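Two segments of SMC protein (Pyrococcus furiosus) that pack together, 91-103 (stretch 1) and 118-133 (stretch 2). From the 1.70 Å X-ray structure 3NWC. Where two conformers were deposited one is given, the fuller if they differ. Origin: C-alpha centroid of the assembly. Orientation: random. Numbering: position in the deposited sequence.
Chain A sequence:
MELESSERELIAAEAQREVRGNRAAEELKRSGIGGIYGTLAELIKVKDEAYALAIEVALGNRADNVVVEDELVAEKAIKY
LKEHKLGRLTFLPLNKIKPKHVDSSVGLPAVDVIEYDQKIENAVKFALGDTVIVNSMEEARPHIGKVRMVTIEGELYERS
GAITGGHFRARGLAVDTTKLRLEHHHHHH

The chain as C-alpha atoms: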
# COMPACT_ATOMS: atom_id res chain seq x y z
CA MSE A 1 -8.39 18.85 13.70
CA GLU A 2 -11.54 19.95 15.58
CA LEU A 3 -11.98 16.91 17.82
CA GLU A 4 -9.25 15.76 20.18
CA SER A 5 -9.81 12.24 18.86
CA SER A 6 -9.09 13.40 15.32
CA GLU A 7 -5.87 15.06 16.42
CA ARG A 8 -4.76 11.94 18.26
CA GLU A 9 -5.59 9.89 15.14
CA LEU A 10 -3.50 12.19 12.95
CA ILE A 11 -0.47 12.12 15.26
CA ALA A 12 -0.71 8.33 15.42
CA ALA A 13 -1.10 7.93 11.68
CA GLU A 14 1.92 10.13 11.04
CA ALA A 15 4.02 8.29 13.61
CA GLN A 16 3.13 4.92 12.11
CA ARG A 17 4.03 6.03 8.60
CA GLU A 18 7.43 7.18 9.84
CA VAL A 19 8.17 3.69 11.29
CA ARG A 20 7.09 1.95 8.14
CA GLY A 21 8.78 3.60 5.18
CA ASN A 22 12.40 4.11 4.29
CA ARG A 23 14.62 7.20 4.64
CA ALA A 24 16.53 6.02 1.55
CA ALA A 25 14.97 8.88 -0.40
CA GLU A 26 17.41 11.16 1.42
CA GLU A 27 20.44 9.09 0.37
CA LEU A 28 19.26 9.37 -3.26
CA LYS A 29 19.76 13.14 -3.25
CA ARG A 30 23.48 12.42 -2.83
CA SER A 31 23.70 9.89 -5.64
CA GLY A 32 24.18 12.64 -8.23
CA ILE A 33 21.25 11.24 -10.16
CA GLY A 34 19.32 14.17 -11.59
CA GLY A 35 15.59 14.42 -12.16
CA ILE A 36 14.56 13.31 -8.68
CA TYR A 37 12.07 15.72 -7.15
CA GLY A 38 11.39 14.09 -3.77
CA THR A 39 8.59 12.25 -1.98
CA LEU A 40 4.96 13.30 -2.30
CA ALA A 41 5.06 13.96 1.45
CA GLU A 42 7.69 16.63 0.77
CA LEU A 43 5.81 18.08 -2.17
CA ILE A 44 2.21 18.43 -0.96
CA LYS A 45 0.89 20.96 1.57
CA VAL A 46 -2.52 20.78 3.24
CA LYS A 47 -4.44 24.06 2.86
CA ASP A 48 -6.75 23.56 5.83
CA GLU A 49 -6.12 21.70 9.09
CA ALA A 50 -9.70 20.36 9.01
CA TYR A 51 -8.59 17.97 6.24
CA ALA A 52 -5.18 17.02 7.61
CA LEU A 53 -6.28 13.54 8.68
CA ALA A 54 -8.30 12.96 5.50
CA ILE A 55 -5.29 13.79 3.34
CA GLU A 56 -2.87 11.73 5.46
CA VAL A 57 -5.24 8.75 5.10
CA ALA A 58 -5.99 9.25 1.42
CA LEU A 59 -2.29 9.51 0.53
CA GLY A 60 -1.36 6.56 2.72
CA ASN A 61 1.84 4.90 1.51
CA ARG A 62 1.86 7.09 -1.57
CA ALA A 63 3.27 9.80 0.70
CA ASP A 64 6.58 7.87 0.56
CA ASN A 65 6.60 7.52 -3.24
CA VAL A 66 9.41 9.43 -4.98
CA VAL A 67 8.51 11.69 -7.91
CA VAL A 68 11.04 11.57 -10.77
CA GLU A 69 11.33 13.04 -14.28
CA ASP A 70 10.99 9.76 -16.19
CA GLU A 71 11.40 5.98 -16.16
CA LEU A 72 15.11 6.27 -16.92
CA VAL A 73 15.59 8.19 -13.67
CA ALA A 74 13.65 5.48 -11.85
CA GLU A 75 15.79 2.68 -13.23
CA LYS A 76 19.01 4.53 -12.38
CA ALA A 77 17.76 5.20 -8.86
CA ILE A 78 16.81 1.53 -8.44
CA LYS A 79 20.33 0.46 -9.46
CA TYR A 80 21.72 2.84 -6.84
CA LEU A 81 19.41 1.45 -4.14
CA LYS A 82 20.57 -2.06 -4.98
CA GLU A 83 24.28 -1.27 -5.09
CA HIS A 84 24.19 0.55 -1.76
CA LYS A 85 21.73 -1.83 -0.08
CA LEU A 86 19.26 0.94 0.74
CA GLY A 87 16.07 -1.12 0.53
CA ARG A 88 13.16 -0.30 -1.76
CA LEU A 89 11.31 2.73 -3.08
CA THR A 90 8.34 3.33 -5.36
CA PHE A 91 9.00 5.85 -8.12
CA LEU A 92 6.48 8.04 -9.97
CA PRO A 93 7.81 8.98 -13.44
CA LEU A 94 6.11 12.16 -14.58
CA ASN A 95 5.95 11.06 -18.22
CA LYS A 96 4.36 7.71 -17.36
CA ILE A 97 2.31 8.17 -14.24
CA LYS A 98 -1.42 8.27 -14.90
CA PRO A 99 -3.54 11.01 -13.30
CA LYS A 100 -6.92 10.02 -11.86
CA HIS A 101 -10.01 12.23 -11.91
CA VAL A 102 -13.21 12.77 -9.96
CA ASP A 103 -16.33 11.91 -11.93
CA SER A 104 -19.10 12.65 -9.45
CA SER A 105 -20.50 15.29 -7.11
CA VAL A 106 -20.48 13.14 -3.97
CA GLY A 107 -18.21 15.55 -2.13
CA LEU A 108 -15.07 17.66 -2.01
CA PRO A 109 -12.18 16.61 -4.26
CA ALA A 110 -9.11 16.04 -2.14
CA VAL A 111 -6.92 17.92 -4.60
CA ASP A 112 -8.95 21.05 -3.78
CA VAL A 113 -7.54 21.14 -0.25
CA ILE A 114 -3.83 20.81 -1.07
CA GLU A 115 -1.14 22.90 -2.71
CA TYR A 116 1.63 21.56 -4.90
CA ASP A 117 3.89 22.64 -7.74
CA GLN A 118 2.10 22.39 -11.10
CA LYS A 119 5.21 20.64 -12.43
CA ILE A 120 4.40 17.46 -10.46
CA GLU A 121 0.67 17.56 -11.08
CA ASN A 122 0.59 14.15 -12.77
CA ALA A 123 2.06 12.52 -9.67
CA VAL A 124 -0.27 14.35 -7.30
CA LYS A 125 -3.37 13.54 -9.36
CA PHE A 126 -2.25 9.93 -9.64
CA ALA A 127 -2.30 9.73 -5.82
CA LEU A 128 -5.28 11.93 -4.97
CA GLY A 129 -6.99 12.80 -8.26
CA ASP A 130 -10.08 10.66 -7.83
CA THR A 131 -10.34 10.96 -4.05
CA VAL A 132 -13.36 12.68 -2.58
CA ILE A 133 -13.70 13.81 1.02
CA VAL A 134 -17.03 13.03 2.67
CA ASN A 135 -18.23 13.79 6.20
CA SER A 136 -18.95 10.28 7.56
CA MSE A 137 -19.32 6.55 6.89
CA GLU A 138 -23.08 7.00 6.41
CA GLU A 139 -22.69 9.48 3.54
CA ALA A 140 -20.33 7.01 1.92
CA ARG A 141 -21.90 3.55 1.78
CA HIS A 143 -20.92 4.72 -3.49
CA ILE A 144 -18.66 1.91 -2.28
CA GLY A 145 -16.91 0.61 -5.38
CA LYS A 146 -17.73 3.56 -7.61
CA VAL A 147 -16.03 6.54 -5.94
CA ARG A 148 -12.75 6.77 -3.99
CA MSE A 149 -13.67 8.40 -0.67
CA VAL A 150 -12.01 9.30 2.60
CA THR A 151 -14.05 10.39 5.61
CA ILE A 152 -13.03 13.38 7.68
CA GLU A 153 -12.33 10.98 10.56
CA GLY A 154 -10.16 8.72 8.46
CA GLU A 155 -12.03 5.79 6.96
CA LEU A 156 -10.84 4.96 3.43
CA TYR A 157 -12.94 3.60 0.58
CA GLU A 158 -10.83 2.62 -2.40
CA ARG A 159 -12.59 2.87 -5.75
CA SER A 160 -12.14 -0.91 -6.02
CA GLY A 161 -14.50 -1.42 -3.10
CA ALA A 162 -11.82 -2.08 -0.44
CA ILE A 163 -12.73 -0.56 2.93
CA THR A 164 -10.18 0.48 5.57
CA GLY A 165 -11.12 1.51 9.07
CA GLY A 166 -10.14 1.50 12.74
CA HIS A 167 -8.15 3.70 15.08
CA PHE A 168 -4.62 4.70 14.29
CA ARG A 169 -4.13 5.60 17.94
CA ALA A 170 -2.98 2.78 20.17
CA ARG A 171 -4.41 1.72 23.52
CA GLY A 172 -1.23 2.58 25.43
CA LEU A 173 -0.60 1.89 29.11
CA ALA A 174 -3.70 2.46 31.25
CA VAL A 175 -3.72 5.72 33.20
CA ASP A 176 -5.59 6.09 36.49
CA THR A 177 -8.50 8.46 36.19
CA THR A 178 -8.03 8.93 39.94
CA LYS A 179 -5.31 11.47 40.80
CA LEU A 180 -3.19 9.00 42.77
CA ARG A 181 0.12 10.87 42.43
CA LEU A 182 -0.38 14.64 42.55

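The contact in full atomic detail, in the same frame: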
# COMPACT_ATOMS: atom_id res chain seq x y z
N PHE A 91 8.73 4.64 -7.36
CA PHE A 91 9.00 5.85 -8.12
C PHE A 91 7.83 6.22 -9.01
O PHE A 91 7.20 5.33 -9.60
CB PHE A 91 10.26 5.65 -8.96
CG PHE A 91 11.49 5.41 -8.12
CD1 PHE A 91 12.23 6.48 -7.63
CD2 PHE A 91 11.89 4.12 -7.81
CE1 PHE A 91 13.36 6.26 -6.85
CE2 PHE A 91 13.02 3.89 -7.03
CZ PHE A 91 13.76 4.97 -6.56
N LEU A 92 7.55 7.52 -9.12
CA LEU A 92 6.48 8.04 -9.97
C LEU A 92 7.06 8.88 -11.11
O LEU A 92 7.42 10.04 -10.90
CB LEU A 92 5.51 8.88 -9.14
CG LEU A 92 5.00 8.24 -7.84
CD1 LEU A 92 3.99 9.15 -7.16
CD2 LEU A 92 4.38 6.89 -8.12
N PRO A 93 7.19 8.29 -12.31
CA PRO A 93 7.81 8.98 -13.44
C PRO A 93 6.79 9.88 -14.10
O PRO A 93 5.72 9.43 -14.52
CB PRO A 93 8.19 7.84 -14.39
CG PRO A 93 7.82 6.55 -13.66
CD PRO A 93 6.77 6.93 -12.68
N LEU A 94 7.11 11.17 -14.17
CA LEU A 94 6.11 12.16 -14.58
C LEU A 94 5.56 11.91 -15.97
O LEU A 94 4.40 12.21 -16.23
CB LEU A 94 6.65 13.58 -14.46
CG LEU A 94 6.75 14.08 -13.02
CD1 LEU A 94 7.43 15.44 -12.95
CD2 LEU A 94 5.36 14.12 -12.36
N ASN A 95 6.38 11.33 -16.84
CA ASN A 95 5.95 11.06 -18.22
C ASN A 95 5.11 9.79 -18.34
O ASN A 95 4.50 9.54 -19.39
CB ASN A 95 7.16 10.98 -19.16
CG ASN A 95 8.13 9.86 -18.78
OD1 ASN A 95 8.20 9.47 -17.62
ND2 ASN A 95 8.87 9.35 -19.76
N LYS A 96 5.06 8.99 -17.29
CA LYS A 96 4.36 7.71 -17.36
C LYS A 96 3.16 7.69 -16.46
O LYS A 96 2.14 7.07 -16.76
CB LYS A 96 5.31 6.57 -16.97
CG LYS A 96 6.49 6.36 -17.90
CD LYS A 96 6.05 5.69 -19.19
CE LYS A 96 7.25 5.34 -20.07
NZ LYS A 96 6.81 4.93 -21.43
N ILE A 97 3.28 8.34 -15.31
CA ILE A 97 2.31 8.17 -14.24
C ILE A 97 0.94 8.72 -14.63
O ILE A 97 0.82 9.83 -15.14
CB ILE A 97 2.83 8.80 -12.92
CG1 ILE A 97 2.09 8.21 -11.71
CG2 ILE A 97 2.76 10.33 -13.00
CD1 ILE A 97 2.43 6.74 -11.42
N LYS A 98 -0.09 7.92 -14.40
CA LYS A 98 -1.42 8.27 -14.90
C LYS A 98 -2.29 9.01 -13.88
O LYS A 98 -2.64 8.46 -12.83
CB LYS A 98 -2.14 7.00 -15.37
CG LYS A 98 -1.62 6.48 -16.71
CD LYS A 98 -2.32 5.19 -17.13
N PRO A 99 -2.65 10.26 -14.19
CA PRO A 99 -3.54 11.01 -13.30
C PRO A 99 -4.91 10.36 -13.21
O PRO A 99 -5.37 9.75 -14.18
CB PRO A 99 -3.64 12.38 -13.98
CG PRO A 99 -2.44 12.48 -14.86
CD PRO A 99 -2.15 11.08 -15.31
N LYS A 100 -5.55 10.48 -12.06
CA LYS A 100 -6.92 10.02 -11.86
C LYS A 100 -7.79 11.26 -11.77
O LYS A 100 -7.29 12.36 -11.53
CB LYS A 100 -7.02 9.19 -10.58
CG LYS A 100 -6.12 7.96 -10.55
CD LYS A 100 -6.31 7.19 -9.24
CE LYS A 100 -5.60 5.85 -9.27
NZ LYS A 100 -4.13 6.02 -9.38
N HIS A 101 -9.10 11.09 -11.94
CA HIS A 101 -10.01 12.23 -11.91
C HIS A 101 -11.31 11.90 -11.19
O HIS A 101 -11.77 10.76 -11.19
CB HIS A 101 -10.30 12.72 -13.33
CG HIS A 101 -9.07 12.93 -14.16
ND1 HIS A 101 -8.59 11.97 -15.03
CD2 HIS A 101 -8.20 13.96 -14.22
CE1 HIS A 101 -7.49 12.42 -15.60
NE2 HIS A 101 -7.23 13.62 -15.13
N VAL A 102 -11.91 12.92 -10.58
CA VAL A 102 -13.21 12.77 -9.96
C VAL A 102 -14.29 12.85 -11.03
O VAL A 102 -14.25 13.72 -11.89
CB VAL A 102 -13.45 13.83 -8.87
CG1 VAL A 102 -14.85 13.72 -8.31
CG2 VAL A 102 -12.42 13.66 -7.73
N ASP A 103 -15.23 11.92 -10.98
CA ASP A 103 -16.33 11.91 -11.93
C ASP A 103 -17.64 11.75 -11.17
O ASP A 103 -18.42 10.83 -11.43
CB ASP A 103 -16.16 10.79 -12.96
CG ASP A 103 -16.31 9.40 -12.36
OD1 ASP A 103 -16.10 9.25 -11.14
OD2 ASP A 103 -16.65 8.46 -13.12
N GLN A 118 2.76 22.87 -9.89
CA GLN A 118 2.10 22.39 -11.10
C GLN A 118 2.96 21.37 -11.86
O GLN A 118 2.45 20.46 -12.51
CB GLN A 118 1.76 23.58 -12.01
CG GLN A 118 1.03 23.20 -13.27
CD GLN A 118 -0.42 22.82 -13.01
OE1 GLN A 118 -0.81 22.51 -11.87
NE2 GLN A 118 -1.23 22.86 -14.06
N LYS A 119 4.28 21.53 -11.75
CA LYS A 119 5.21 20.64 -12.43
C LYS A 119 4.99 19.15 -12.11
O LYS A 119 5.19 18.29 -12.96
CB LYS A 119 6.64 21.03 -12.09
CG LYS A 119 7.68 20.18 -12.78
N ILE A 120 4.57 18.86 -10.88
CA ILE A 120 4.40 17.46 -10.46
C ILE A 120 2.94 17.04 -10.44
O ILE A 120 2.58 16.04 -9.84
CB ILE A 120 5.02 17.22 -9.07
CG1 ILE A 120 4.25 18.00 -7.99
CG2 ILE A 120 6.48 17.61 -9.08
CD1 ILE A 120 4.52 17.55 -6.60
N GLU A 121 2.11 17.80 -11.13
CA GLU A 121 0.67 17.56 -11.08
C GLU A 121 0.28 16.12 -11.44
O GLU A 121 -0.67 15.58 -10.86
CB GLU A 121 -0.08 18.55 -11.97
CG GLU A 121 0.25 18.46 -13.44
CD GLU A 121 -0.46 19.52 -14.26
OE1 GLU A 121 -1.57 19.93 -13.86
OE2 GLU A 121 0.10 19.95 -15.29
N ASN A 122 0.99 15.49 -12.36
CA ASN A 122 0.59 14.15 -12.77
C ASN A 122 0.75 13.16 -11.63
O ASN A 122 -0.04 12.25 -11.48
CB ASN A 122 1.38 13.67 -13.97
CG ASN A 122 1.05 14.46 -15.22
OD1 ASN A 122 0.02 15.12 -15.29
ND2 ASN A 122 1.94 14.39 -16.21
N ALA A 123 1.79 13.37 -10.83
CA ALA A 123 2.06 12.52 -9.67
C ALA A 123 1.06 12.76 -8.56
O ALA A 123 0.59 11.82 -7.93
CB ALA A 123 3.47 12.75 -9.17
N VAL A 124 0.71 14.03 -8.33
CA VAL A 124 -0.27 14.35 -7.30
C VAL A 124 -1.66 13.84 -7.66
O VAL A 124 -2.38 13.29 -6.82
CB VAL A 124 -0.32 15.87 -7.05
CG1 VAL A 124 -1.49 16.21 -6.13
CG2 VAL A 124 0.99 16.31 -6.45
N LYS A 125 -2.05 14.00 -8.93
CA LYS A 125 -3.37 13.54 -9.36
C LYS A 125 -3.43 12.02 -9.46
O LYS A 125 -4.50 11.43 -9.30
CB LYS A 125 -3.77 14.21 -10.67
CG LYS A 125 -4.09 15.68 -10.50
CD LYS A 125 -4.24 16.38 -11.85
CE LYS A 125 -4.52 17.86 -11.67
NZ LYS A 125 -5.78 18.08 -10.91
N PHE A 126 -2.30 11.39 -9.73
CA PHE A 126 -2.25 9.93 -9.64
C PHE A 126 -2.61 9.48 -8.21
O PHE A 126 -3.37 8.54 -8.03
CB PHE A 126 -0.87 9.39 -10.03
CG PHE A 126 -0.53 8.10 -9.34
CD1 PHE A 126 -1.09 6.90 -9.76
CD2 PHE A 126 0.31 8.10 -8.25
CE1 PHE A 126 -0.80 5.73 -9.11
CE2 PHE A 126 0.60 6.93 -7.60
CZ PHE A 126 0.05 5.74 -8.04
N ALA A 127 -2.07 10.16 -7.21
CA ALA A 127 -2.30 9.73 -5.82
C ALA A 127 -3.68 10.13 -5.28
O ALA A 127 -4.31 9.38 -4.53
CB ALA A 127 -1.20 10.27 -4.90
N LEU A 128 -4.12 11.34 -5.62
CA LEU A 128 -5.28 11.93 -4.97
C LEU A 128 -6.37 12.39 -5.93
O LEU A 128 -7.40 12.88 -5.49
CB LEU A 128 -4.83 13.12 -4.12
CG LEU A 128 -3.99 12.72 -2.89
CD1 LEU A 128 -3.38 13.96 -2.26
CD2 LEU A 128 -4.89 11.99 -1.89
N GLY A 129 -6.13 12.22 -7.22
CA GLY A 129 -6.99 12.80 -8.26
C GLY A 129 -8.42 12.31 -8.34
O GLY A 129 -9.28 13.02 -8.85
N ASP A 130 -8.70 11.10 -7.87
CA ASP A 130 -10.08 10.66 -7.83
C ASP A 130 -10.59 10.47 -6.41
O ASP A 130 -11.64 9.87 -6.21
CB ASP A 130 -10.31 9.43 -8.72
CG ASP A 130 -9.67 8.15 -8.17
OD1 ASP A 130 -8.84 8.21 -7.24
OD2 ASP A 130 -10.00 7.07 -8.70
N THR A 131 -9.87 11.02 -5.43
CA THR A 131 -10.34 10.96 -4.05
C THR A 131 -11.29 12.10 -3.71
O THR A 131 -11.01 13.26 -3.95
CB THR A 131 -9.17 10.96 -3.03
OG1 THR A 131 -8.30 9.88 -3.34
CG2 THR A 131 -9.70 10.77 -1.62
N VAL A 132 -12.41 11.73 -3.10
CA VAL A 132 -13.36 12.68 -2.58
C VAL A 132 -13.46 12.58 -1.07
O VAL A 132 -13.43 11.49 -0.49
CB VAL A 132 -14.75 12.43 -3.23
CG1 VAL A 132 -15.78 13.39 -2.69
CG2 VAL A 132 -14.63 12.54 -4.74
N ILE A 133 -13.55 13.74 -0.43
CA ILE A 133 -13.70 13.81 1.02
C ILE A 133 -15.18 13.93 1.34
O ILE A 133 -15.89 14.79 0.79
CB ILE A 133 -12.96 15.03 1.59
CG1 ILE A 133 -11.49 15.00 1.15
CG2 ILE A 133 -13.09 15.08 3.10
CD1 ILE A 133 -10.71 16.26 1.50

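The most unusual feature of this contact is how the main chain of K100 sits against the backbone at G129, which leaves no side chain in the way. K100 O lies 3.3 Å from G129 CA, with an angle of 136° at the hydrogen, a CA-H...O contact; an ideal CB on G129 would fall 2.1 Å from K100 O, a clash. The exchange is reciprocated one residue on, where H101 CA approaches G129 O at 3.2 Å. V102 N is also 3.1 Å from G129 O, but the angle is too poor for a hydrogen bond.

The loop of stretch 1 follows stretch 2 closely: P99 CA is 4.0 Å from F126 CA, K100 CA 4.5 Å from G129 CA and V102 CA 4.3 Å from D130 CA, whereas L92 CA in the strand stands 6.3 Å from A123 CA.

K100 anchors this region twice. K100 N donates to K125 O (3.1 Å, 162°), a carbonyl that also accepts from G129 N at 2.8 Å. The K100 side chain, m at chi1 and then extended through chi3, turns at chi4 (64°) to bring K100 NZ within 3.0 Å of F126 O, a second hydrogen bond to the helix backbone.

F126 is the main aromatic element. I97 CD1 stands 3.8 Å from the centroid of the F126 ring and 9° off its normal, a CH-pi contact over the face. K98 O lies near the ring plane, at its edge, and receives a CA-H...O contact from F126 CA at 3.5 Å. L92 CD2 reaches F126 CE2 at 3.8 Å.

Earlier in the helix, A123 offers a small surface to two leucines: L94 CD2 and L92 CD1 lie 4.0 and 4.2 Å from A123 CB. N122 ND2 donates to L94 O (3.3 Å, 166°), a long but nearly straight bond. At the far end, V102 CG1 meets V132 CG2 at 3.8 Å, extending the apolar packing beyond the L128-T131 type I turn.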